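Local coordinates for protein lipase (Rhizopus niveus, PDB 1LGY) that hydrolyses the ester bonds of triacylglycerols and of their partial glycerides, with strong preference for the 1 and 3 positions, at residues His201-Val206 and Ile254-Ser259; Ile172-Gly177 and Phe196-His201; Pro34-Asp39 and Gly50-Thr55. All coordinates share one frame; numbering follows the deposited sequence.

Interaction 1: residues His201-Val206 and Ile254-Ser259; sequences HKRDIV and ILDHLS
Asp204 and His257 are the acid and the base of the lipase catalytic site, and this contact brings them together from two loops. His257 ND1 donates to Asp204 OD2 at 3.1 Å. The bond meets the syn side of the carboxylate, 21° out of its plane. Carboxylate and imidazole planes are turned 40° apart. Tyr260 OH also bonds to OD2. The other oxygen, Asp204 OD1, accepts from Val206 N at 3.3 Å, which makes an Asx turn and helps to fix the rotation of the carboxylate. Val206 CG2 sits over the centre of the His257 ring, 3.4 Å from its centroid, a CH-pi contact. His144 stacks on the same ring.

A second bond ties the loops. Arg203 N donates to Asp256 OD2 at 2.9 Å, from the anti side. Asp256 probably binds calcium, as in related lipases. Arg203 lies in a type II' turn from His201 to Asp204. Ile205 adds apolar contact, its CD1 lying 3.8 Å from Ile254 CB. On the far side of the imidazole, His257 NE2 bonds to Ser145 OG. Ser145, His257 and Asp204 form the Ser-His-Asp triad of the alpha/beta hydrolase fold.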
loop_
_atom_site.group_PDB
_atom_site.type_symbol
_atom_site.label_atom_id
_atom_site.label_comp_id
_atom_site.label_asym_id
_atom_site.label_seq_id
_atom_site.Cartn_x
_atom_site.Cartn_y
_atom_site.Cartn_z
ATOM N N HIS A 201 9.307 7.291 -4.673
ATOM C CA HIS A 201 10.385 7.370 -5.618
ATOM C C HIS A 201 10.506 8.730 -6.238
ATOM O O HIS A 201 9.670 9.220 -7.003
ATOM C CB HIS A 201 10.132 6.308 -6.661
ATOM C CG HIS A 201 10.979 6.358 -7.894
ATOM N ND1 HIS A 201 12.215 5.940 -8.051
ATOM C CD2 HIS A 201 10.539 6.873 -9.078
ATOM C CE1 HIS A 201 12.530 6.188 -9.295
ATOM N NE2 HIS A 201 11.513 6.751 -9.900
ATOM N N LYS A 202 11.667 9.264 -5.880
ATOM C CA LYS A 202 12.118 10.554 -6.333
ATOM C C LYS A 202 10.978 11.597 -6.282
ATOM O O LYS A 202 10.357 11.826 -5.236
ATOM C CB LYS A 202 12.733 10.345 -7.766
ATOM C CG LYS A 202 13.692 9.153 -7.933
ATOM C CD LYS A 202 14.720 9.130 -9.091
ATOM C CE LYS A 202 14.132 9.242 -10.504
ATOM N NZ LYS A 202 15.057 8.827 -11.565
ATOM N N ARG A 203 10.638 12.166 -7.435
ATOM C CA ARG A 203 9.639 13.198 -7.556
ATOM C C ARG A 203 8.192 12.758 -7.788
ATOM O O ARG A 203 7.352 13.601 -8.095
ATOM C CB ARG A 203 10.162 14.118 -8.665
ATOM C CG ARG A 203 11.517 14.758 -8.340
ATOM C CD ARG A 203 11.944 15.651 -9.497
ATOM N NE ARG A 203 13.145 16.445 -9.261
ATOM C CZ ARG A 203 13.253 17.344 -8.262
ATOM N NH1 ARG A 203 12.258 17.550 -7.406
ATOM N NH2 ARG A 203 14.322 18.146 -8.132
ATOM N N ASP A 204 7.840 11.467 -7.632
ATOM C CA ASP A 204 6.472 10.938 -7.736
ATOM C C ASP A 204 5.502 11.875 -7.023
ATOM O O ASP A 204 5.748 12.186 -5.861
ATOM C CB ASP A 204 6.417 9.527 -7.098
ATOM C CG ASP A 204 5.129 8.720 -7.218
ATOM O OD1 ASP A 204 4.171 9.195 -7.798
ATOM O OD2 ASP A 204 5.056 7.590 -6.753
ATOM N N ILE A 205 4.490 12.350 -7.780
ATOM C CA ILE A 205 3.440 13.270 -7.367
ATOM C C ILE A 205 2.514 12.710 -6.300
ATOM O O ILE A 205 2.033 13.467 -5.444
ATOM C CB ILE A 205 2.324 13.668 -8.393
ATOM C CG1 ILE A 205 2.849 13.679 -9.748
ATOM C CG2 ILE A 205 1.735 15.053 -8.037
ATOM C CD1 ILE A 205 1.926 14.388 -10.766
ATOM N N VAL A 206 2.141 11.431 -6.507
ATOM C CA VAL A 206 1.022 10.855 -5.779
ATOM C C VAL A 206 1.162 10.817 -4.270
ATOM O O VAL A 206 0.140 11.131 -3.654
ATOM C CB VAL A 206 0.725 9.453 -6.371
ATOM C CG1 VAL A 206 -0.564 8.873 -5.777
ATOM C CG2 VAL A 206 0.517 9.568 -7.893
ATOM N N ILE A 254 4.520 12.792 -12.602
ATOM C CA ILE A 254 3.761 11.548 -12.555
ATOM C C ILE A 254 4.572 10.403 -13.092
ATOM O O ILE A 254 4.289 9.236 -12.817
ATOM C CB ILE A 254 2.427 11.689 -13.358
ATOM C CG1 ILE A 254 1.589 10.438 -13.183
ATOM C CG2 ILE A 254 2.715 11.976 -14.822
ATOM C CD1 ILE A 254 0.920 10.306 -11.800
ATOM N N LEU A 255 5.635 10.748 -13.822
ATOM C CA LEU A 255 6.452 9.725 -14.454
ATOM C C LEU A 255 7.266 8.896 -13.448
ATOM O O LEU A 255 7.573 7.705 -13.644
ATOM C CB LEU A 255 7.307 10.463 -15.536
ATOM C CG LEU A 255 6.621 10.845 -16.900
ATOM C CD1 LEU A 255 5.756 12.090 -16.779
ATOM C CD2 LEU A 255 7.668 11.234 -17.935
ATOM N N ASP A 256 7.528 9.461 -12.267
ATOM C CA ASP A 256 8.303 8.740 -11.273
ATOM C C ASP A 256 7.377 7.807 -10.523
ATOM O O ASP A 256 7.808 6.937 -9.773
ATOM C CB ASP A 256 8.968 9.726 -10.314
ATOM C CG ASP A 256 10.019 10.685 -10.879
ATOM O OD1 ASP A 256 9.981 10.978 -12.075
ATOM O OD2 ASP A 256 10.868 11.182 -10.130
ATOM N N HIS A 257 6.066 7.971 -10.715
ATOM C CA HIS A 257 5.080 7.066 -10.183
ATOM C C HIS A 257 5.119 5.685 -10.838
ATOM O O HIS A 257 4.760 4.665 -10.228
ATOM C CB HIS A 257 3.793 7.717 -10.415
ATOM C CG HIS A 257 2.660 7.119 -9.670
ATOM N ND1 HIS A 257 2.719 6.592 -8.473
ATOM C CD2 HIS A 257 1.396 7.020 -10.137
ATOM C CE1 HIS A 257 1.538 6.154 -8.165
ATOM N NE2 HIS A 257 0.752 6.417 -9.171
ATOM N N LEU A 258 5.607 5.695 -12.105
ATOM C CA LEU A 258 5.568 4.547 -13.000
ATOM C C LEU A 258 6.656 3.500 -12.943
ATOM O O LEU A 258 6.582 2.591 -13.745
ATOM C CB LEU A 258 5.469 5.057 -14.439
ATOM C CG LEU A 258 4.078 5.336 -15.093
ATOM C CD1 LEU A 258 3.132 6.044 -14.147
ATOM C CD2 LEU A 258 4.273 6.224 -16.301
ATOM N N SER A 259 7.646 3.600 -12.069
ATOM C CA SER A 259 8.621 2.543 -11.878
ATOM C C SER A 259 9.204 2.667 -10.496
ATOM O O SER A 259 9.342 3.777 -10.054
ATOM C CB SER A 259 9.756 2.632 -12.871
ATOM O OG SER A 259 10.055 4.009 -13.071
#

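Interaction 2: residues Ile172-Gly177 and Phe196-His201; sequences IFTVGG and FQRTVH
Ile172 to Gly176 pair with Phe196 to Thr199 on neighbouring parallel strands, 170-175 and 196-201, of a beta-alpha-beta unit whose crossover helix is 183-192. The short strand segments run 10° apart, with axes 4.9 Å from each other.

Four backbone hydrogen bonds join them. Gln197 N to Ile172 O is weak, at 3.3 Å. Thr174 uses both its backbone groups: its N donates to Gln197 O, and its O accepts from Thr199 N at 3.0 Å. Gly176 N closes the ladder on Thr199 O. Gly176 has a positive phi of 76°, which favours glycine, and here the chain turns out of the strand.

Apolar contacts lie on both faces of the sheet. On one, Ile172 CG2 approaches Phe196 CD1 at 3.7 Å, while Thr174 CG2 meets the edge of the same ring at CE1. Helix 146-161 covers Ile172 and Phe196. On the other face, Phe173 lies alongside Gln197, and Phe173 CE2 is 3.8 Å from Gln197 CG. Val175 CG1 packs beside Thr199 CB. Helix 11-26 covers this face.

Two waters extend the link. One accepts from Gly177 N and donates to Thr199 O. It also bonds to Thr174 OG1, which chi1 of 72° sets between the backbone N and the carbonyl carbon, within reach of this water. The second accepts from Arg198 NH1 in the guanidinium plane at 2.8 Å and donates to Gly177 O at 3.0 Å.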
loop_
_atom_site.group_PDB
_atom_site.type_symbol
_atom_site.label_atom_id
_atom_site.label_comp_id
_atom_site.label_asym_id
_atom_site.label_seq_id
_atom_site.Cartn_x
_atom_site.Cartn_y
_atom_site.Cartn_z
ATOM N N ILE A 172 2.382 -3.690 6.845
ATOM C CA ILE A 172 1.738 -2.968 5.743
ATOM C C ILE A 172 2.857 -2.344 4.947
ATOM O O ILE A 172 3.695 -1.711 5.573
ATOM C CB ILE A 172 0.845 -1.750 6.146
ATOM C CG1 ILE A 172 -0.316 -2.122 6.995
ATOM C CG2 ILE A 172 0.203 -1.182 4.876
ATOM C CD1 ILE A 172 -0.909 -0.898 7.680
ATOM N N PHE A 173 2.870 -2.439 3.602
ATOM C CA PHE A 173 3.908 -1.822 2.780
ATOM C C PHE A 173 3.322 -1.073 1.616
ATOM O O PHE A 173 2.487 -1.682 0.961
ATOM C CB PHE A 173 4.819 -2.861 2.205
ATOM C CG PHE A 173 5.868 -3.342 3.179
ATOM C CD1 PHE A 173 5.558 -4.314 4.134
ATOM C CD2 PHE A 173 7.168 -2.867 3.074
ATOM C CE1 PHE A 173 6.564 -4.811 4.977
ATOM C CE2 PHE A 173 8.158 -3.366 3.919
ATOM C CZ PHE A 173 7.859 -4.333 4.864
ATOM N N THR A 174 3.619 0.183 1.297
ATOM C CA THR A 174 3.085 0.719 0.051
ATOM C C THR A 174 4.147 1.420 -0.777
ATOM O O THR A 174 5.105 1.950 -0.244
ATOM C CB THR A 174 1.900 1.745 0.298
ATOM O OG1 THR A 174 2.461 2.936 0.837
ATOM C CG2 THR A 174 0.848 1.265 1.275
ATOM N N VAL A 175 4.084 1.405 -2.093
ATOM C CA VAL A 175 4.966 2.249 -2.895
ATOM C C VAL A 175 4.048 3.252 -3.622
ATOM O O VAL A 175 3.008 2.826 -4.046
ATOM C CB VAL A 175 5.802 1.451 -3.968
ATOM C CG1 VAL A 175 6.849 0.613 -3.294
ATOM C CG2 VAL A 175 4.934 0.524 -4.776
ATOM N N GLY A 176 4.296 4.565 -3.751
ATOM C CA GLY A 176 3.422 5.484 -4.502
ATOM C C GLY A 176 2.120 5.881 -3.801
ATOM O O GLY A 176 1.285 6.560 -4.383
ATOM N N GLY A 177 1.917 5.532 -2.531
ATOM C CA GLY A 177 0.666 5.776 -1.845
ATOM C C GLY A 177 0.281 7.239 -1.666
ATOM O O GLY A 177 1.086 8.037 -1.209
ATOM N N PHE A 196 4.350 0.211 9.220
ATOM C CA PHE A 196 3.931 0.773 7.956
ATOM C C PHE A 196 5.146 1.441 7.335
ATOM O O PHE A 196 5.742 2.341 7.918
ATOM C CB PHE A 196 2.825 1.745 8.294
ATOM C CG PHE A 196 2.225 2.465 7.108
ATOM C CD1 PHE A 196 2.104 1.848 5.890
ATOM C CD2 PHE A 196 1.797 3.774 7.267
ATOM C CE1 PHE A 196 1.544 2.544 4.813
ATOM C CE2 PHE A 196 1.248 4.465 6.217
ATOM C CZ PHE A 196 1.126 3.848 4.998
ATOM N N GLN A 197 5.499 1.012 6.140
ATOM C CA GLN A 197 6.633 1.510 5.415
ATOM C C GLN A 197 6.164 2.180 4.131
ATOM O O GLN A 197 5.779 1.434 3.235
ATOM C CB GLN A 197 7.518 0.358 5.065
ATOM C CG GLN A 197 8.160 -0.394 6.207
ATOM C CD GLN A 197 9.270 0.394 6.869
ATOM O OE1 GLN A 197 10.001 1.158 6.224
ATOM N NE2 GLN A 197 9.392 0.203 8.187
ATOM N N ARG A 198 6.193 3.529 3.967
ATOM C CA ARG A 198 5.798 4.181 2.750
ATOM C C ARG A 198 7.009 4.502 1.887
ATOM O O ARG A 198 7.743 5.439 2.213
ATOM C CB ARG A 198 5.094 5.520 2.971
ATOM C CG ARG A 198 4.034 5.540 4.009
ATOM C CD ARG A 198 3.415 6.890 4.145
ATOM N NE ARG A 198 4.322 7.900 4.677
ATOM C CZ ARG A 198 4.829 8.879 3.896
ATOM N NH1 ARG A 198 4.519 8.936 2.591
ATOM N NH2 ARG A 198 5.589 9.857 4.416
ATOM N N THR A 199 7.283 3.757 0.814
ATOM C CA THR A 199 8.342 4.136 -0.106
ATOM C C THR A 199 7.758 5.116 -1.108
ATOM O O THR A 199 6.595 4.982 -1.491
ATOM C CB THR A 199 8.918 2.956 -0.913
ATOM O OG1 THR A 199 9.581 2.073 -0.029
ATOM C CG2 THR A 199 9.967 3.423 -1.931
ATOM N N VAL A 200 8.533 6.149 -1.471
ATOM C CA VAL A 200 8.200 7.079 -2.550
ATOM C C VAL A 200 9.488 7.292 -3.347
ATOM O O VAL A 200 10.577 7.452 -2.815
ATOM C CB VAL A 200 7.609 8.482 -2.048
ATOM C CG1 VAL A 200 7.601 8.530 -0.549
ATOM C CG2 VAL A 200 8.348 9.682 -2.654
ATOM N N HIS A 201 9.307 7.291 -4.673
ATOM C CA HIS A 201 10.385 7.370 -5.618
ATOM C C HIS A 201 10.506 8.730 -6.238
ATOM O O HIS A 201 9.670 9.220 -7.003
ATOM C CB HIS A 201 10.132 6.308 -6.661
ATOM C CG HIS A 201 10.979 6.358 -7.894
ATOM N ND1 HIS A 201 12.215 5.940 -8.051
ATOM C CD2 HIS A 201 10.539 6.873 -9.078
ATOM C CE1 HIS A 201 12.530 6.188 -9.295
ATOM N NE2 HIS A 201 11.513 6.751 -9.900
HETATM O O HOH W 1 4.140 4.845 -0.331
HETATM O O HOH W 2 3.082 7.234 0.881
#

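Interaction 3: residues Pro34-Asp39 and Gly50-Thr55; sequences PGNKWD and GKIITT
Ile52 and Thr55 reach from a strand to Asn36 in a neighbouring loop, and Trp38 of that loop meets Gly50. The two backbones run in opposite directions. They stay well apart, and side chains carry most of the contact.

The Asn36 amide lies between Thr55 and Ile52. Asn36 ND2 is 3.1 Å from Thr55 OG1 and 3.4 Å from Thr55 CG2. A chi1 of 69° turns both branches of the threonine to this nitrogen. Asn36 OD1 lies 3.3 Å from Ile52 CG2.

The strand is 51-58, an outermost strand of the large mixed sheet of this alpha/beta hydrolase. The loop 34-39 lies between helix 11-26 and helix 41-46 and covers one side of the strand. At Ile53 and Thr54, which both face Val67 of strand 63-70, the strand has a classic beta bulge.

Ile52 makes van der Waals contacts with polar atoms as well as an apolar one. While its CG2 branch faces the Asn36 amide, the other branch runs to the loop backbone, where Ile52 CD1 comes within 3.6 Å of Lys37 N. The apolar pair is Ile52 CG1 with Trp38 CE3, 4.3 Å apart. Leu68 of strand 63-70 and Val32 touch both Ile52 and Trp38.

The indole also meets the backbone of Gly50. Trp38 CD1 is 3.7 Å from Gly50 O. Trp38 NE1 lies 3.9 Å from Gly50 CA and donates to Val47 O.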
loop_
_atom_site.group_PDB
_atom_site.type_symbol
_atom_site.label_atom_id
_atom_site.label_comp_id
_atom_site.label_asym_id
_atom_site.label_seq_id
_atom_site.Cartn_x
_atom_site.Cartn_y
_atom_site.Cartn_z
ATOM N N PRO A 34 -8.103 -10.177 -13.192
ATOM C CA PRO A 34 -8.916 -11.310 -12.751
ATOM C C PRO A 34 -8.536 -12.676 -13.289
ATOM O O PRO A 34 -9.357 -13.579 -13.225
ATOM C CB PRO A 34 -10.283 -10.849 -13.141
ATOM C CG PRO A 34 -10.033 -10.278 -14.510
ATOM C CD PRO A 34 -8.714 -9.534 -14.354
ATOM N N GLY A 35 -7.313 -12.874 -13.757
ATOM C CA GLY A 35 -6.947 -14.097 -14.433
ATOM C C GLY A 35 -6.794 -15.327 -13.590
ATOM O O GLY A 35 -6.897 -16.440 -14.087
ATOM N N ASN A 36 -6.590 -15.084 -12.297
ATOM C CA ASN A 36 -6.370 -16.093 -11.289
ATOM C C ASN A 36 -5.209 -17.055 -11.518
ATOM O O ASN A 36 -5.252 -18.245 -11.209
ATOM C CB ASN A 36 -7.654 -16.853 -11.080
ATOM C CG ASN A 36 -8.335 -16.468 -9.762
ATOM O OD1 ASN A 36 -7.991 -16.956 -8.675
ATOM N ND2 ASN A 36 -9.345 -15.596 -9.833
ATOM N N LYS A 37 -4.069 -16.485 -11.935
ATOM C CA LYS A 37 -2.837 -17.235 -12.148
ATOM C C LYS A 37 -1.599 -16.516 -11.624
ATOM O O LYS A 37 -1.437 -15.305 -11.710
ATOM C CB LYS A 37 -2.628 -17.499 -13.621
ATOM C CG LYS A 37 -3.568 -18.513 -14.189
ATOM C CD LYS A 37 -3.445 -18.624 -15.689
ATOM C CE LYS A 37 -4.556 -17.782 -16.240
ATOM N NZ LYS A 37 -4.476 -17.804 -17.686
ATOM N N TRP A 38 -0.657 -17.300 -11.126
ATOM C CA TRP A 38 0.539 -16.762 -10.552
ATOM C C TRP A 38 1.630 -17.164 -11.505
ATOM O O TRP A 38 2.545 -17.925 -11.160
ATOM C CB TRP A 38 0.702 -17.373 -9.171
ATOM C CG TRP A 38 1.626 -16.589 -8.284
ATOM C CD1 TRP A 38 2.738 -17.148 -7.720
ATOM C CD2 TRP A 38 1.464 -15.263 -7.971
ATOM N NE1 TRP A 38 3.298 -16.167 -7.060
ATOM C CE2 TRP A 38 2.582 -15.035 -7.179
ATOM C CE3 TRP A 38 0.565 -14.229 -8.227
ATOM C CZ2 TRP A 38 2.802 -13.774 -6.659
ATOM C CZ3 TRP A 38 0.804 -12.959 -7.692
ATOM C CH2 TRP A 38 1.930 -12.730 -6.905
ATOM N N ASP A 39 1.553 -16.684 -12.736
ATOM C CA ASP A 39 2.632 -17.035 -13.628
ATOM C C ASP A 39 3.205 -15.841 -14.372
ATOM O O ASP A 39 3.491 -15.818 -15.575
ATOM C CB ASP A 39 2.126 -18.123 -14.596
ATOM C CG ASP A 39 1.031 -17.770 -15.578
ATOM O OD1 ASP A 39 0.644 -16.600 -15.694
ATOM O OD2 ASP A 39 0.566 -18.705 -16.241
ATOM N N GLY A 50 3.443 -19.358 -4.698
ATOM C CA GLY A 50 2.198 -18.759 -4.310
ATOM C C GLY A 50 0.995 -19.462 -4.872
ATOM O O GLY A 50 0.941 -19.868 -6.033
ATOM N N LYS A 51 0.046 -19.667 -3.967
ATOM C CA LYS A 51 -1.258 -20.182 -4.321
ATOM C C LYS A 51 -2.228 -19.009 -4.256
ATOM O O LYS A 51 -2.433 -18.517 -3.141
ATOM C CB LYS A 51 -1.731 -21.272 -3.329
ATOM C CG LYS A 51 -1.072 -22.637 -3.436
ATOM C CD LYS A 51 0.065 -22.825 -2.390
ATOM C CE LYS A 51 0.836 -24.166 -2.602
ATOM N NZ LYS A 51 2.021 -24.361 -1.766
ATOM N N ILE A 52 -2.799 -18.512 -5.380
ATOM C CA ILE A 52 -3.819 -17.461 -5.322
ATOM C C ILE A 52 -5.070 -17.970 -4.594
ATOM O O ILE A 52 -5.771 -18.847 -5.085
ATOM C CB ILE A 52 -4.250 -16.953 -6.757
ATOM C CG1 ILE A 52 -3.162 -16.086 -7.325
ATOM C CG2 ILE A 52 -5.530 -16.090 -6.700
ATOM C CD1 ILE A 52 -3.592 -15.296 -8.586
ATOM N N ILE A 53 -5.405 -17.465 -3.418
ATOM C CA ILE A 53 -6.598 -17.933 -2.713
ATOM C C ILE A 53 -7.849 -17.298 -3.327
ATOM O O ILE A 53 -8.862 -17.962 -3.520
ATOM C CB ILE A 53 -6.489 -17.575 -1.194
ATOM C CG1 ILE A 53 -5.157 -17.995 -0.582
ATOM C CG2 ILE A 53 -7.579 -18.322 -0.437
ATOM C CD1 ILE A 53 -4.926 -19.465 -0.836
ATOM N N THR A 54 -7.805 -16.006 -3.677
ATOM C CA THR A 54 -8.936 -15.348 -4.297
ATOM C C THR A 54 -8.495 -14.127 -5.085
ATOM O O THR A 54 -7.391 -13.640 -4.887
ATOM C CB THR A 54 -9.938 -14.937 -3.202
ATOM O OG1 THR A 54 -11.172 -15.068 -3.876
ATOM C CG2 THR A 54 -9.819 -13.510 -2.618
ATOM N N THR A 55 -9.305 -13.588 -5.986
ATOM C CA THR A 55 -9.080 -12.252 -6.532
ATOM C C THR A 55 -10.441 -11.607 -6.435
ATOM O O THR A 55 -11.429 -12.338 -6.441
ATOM C CB THR A 55 -8.647 -12.272 -7.985
ATOM O OG1 THR A 55 -9.774 -12.716 -8.728
ATOM C CG2 THR A 55 -7.452 -13.193 -8.242
#

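In the fold
Along the chain the contacts come in series: interaction 3 closes first, then interaction 2, then interaction 1. Interactions 2 and 3 both reach the large mixed sheet. Interaction 2 lies in its parallel part, near the centre of the chain, and interaction 3 at its outermost strand 51-58, with centres 23 Å apart. Interactions 1 and 2 touch and share His201, where strand 196-201 gives way to the loop that carries Asp204. Gly176 O, beyond the end of strand 170-175, packs on Val206 CG1, so the strand ends adjoin the catalytic site. Interaction 3 is remote from that site, about 17 Å from interaction 1 at the nearest atoms.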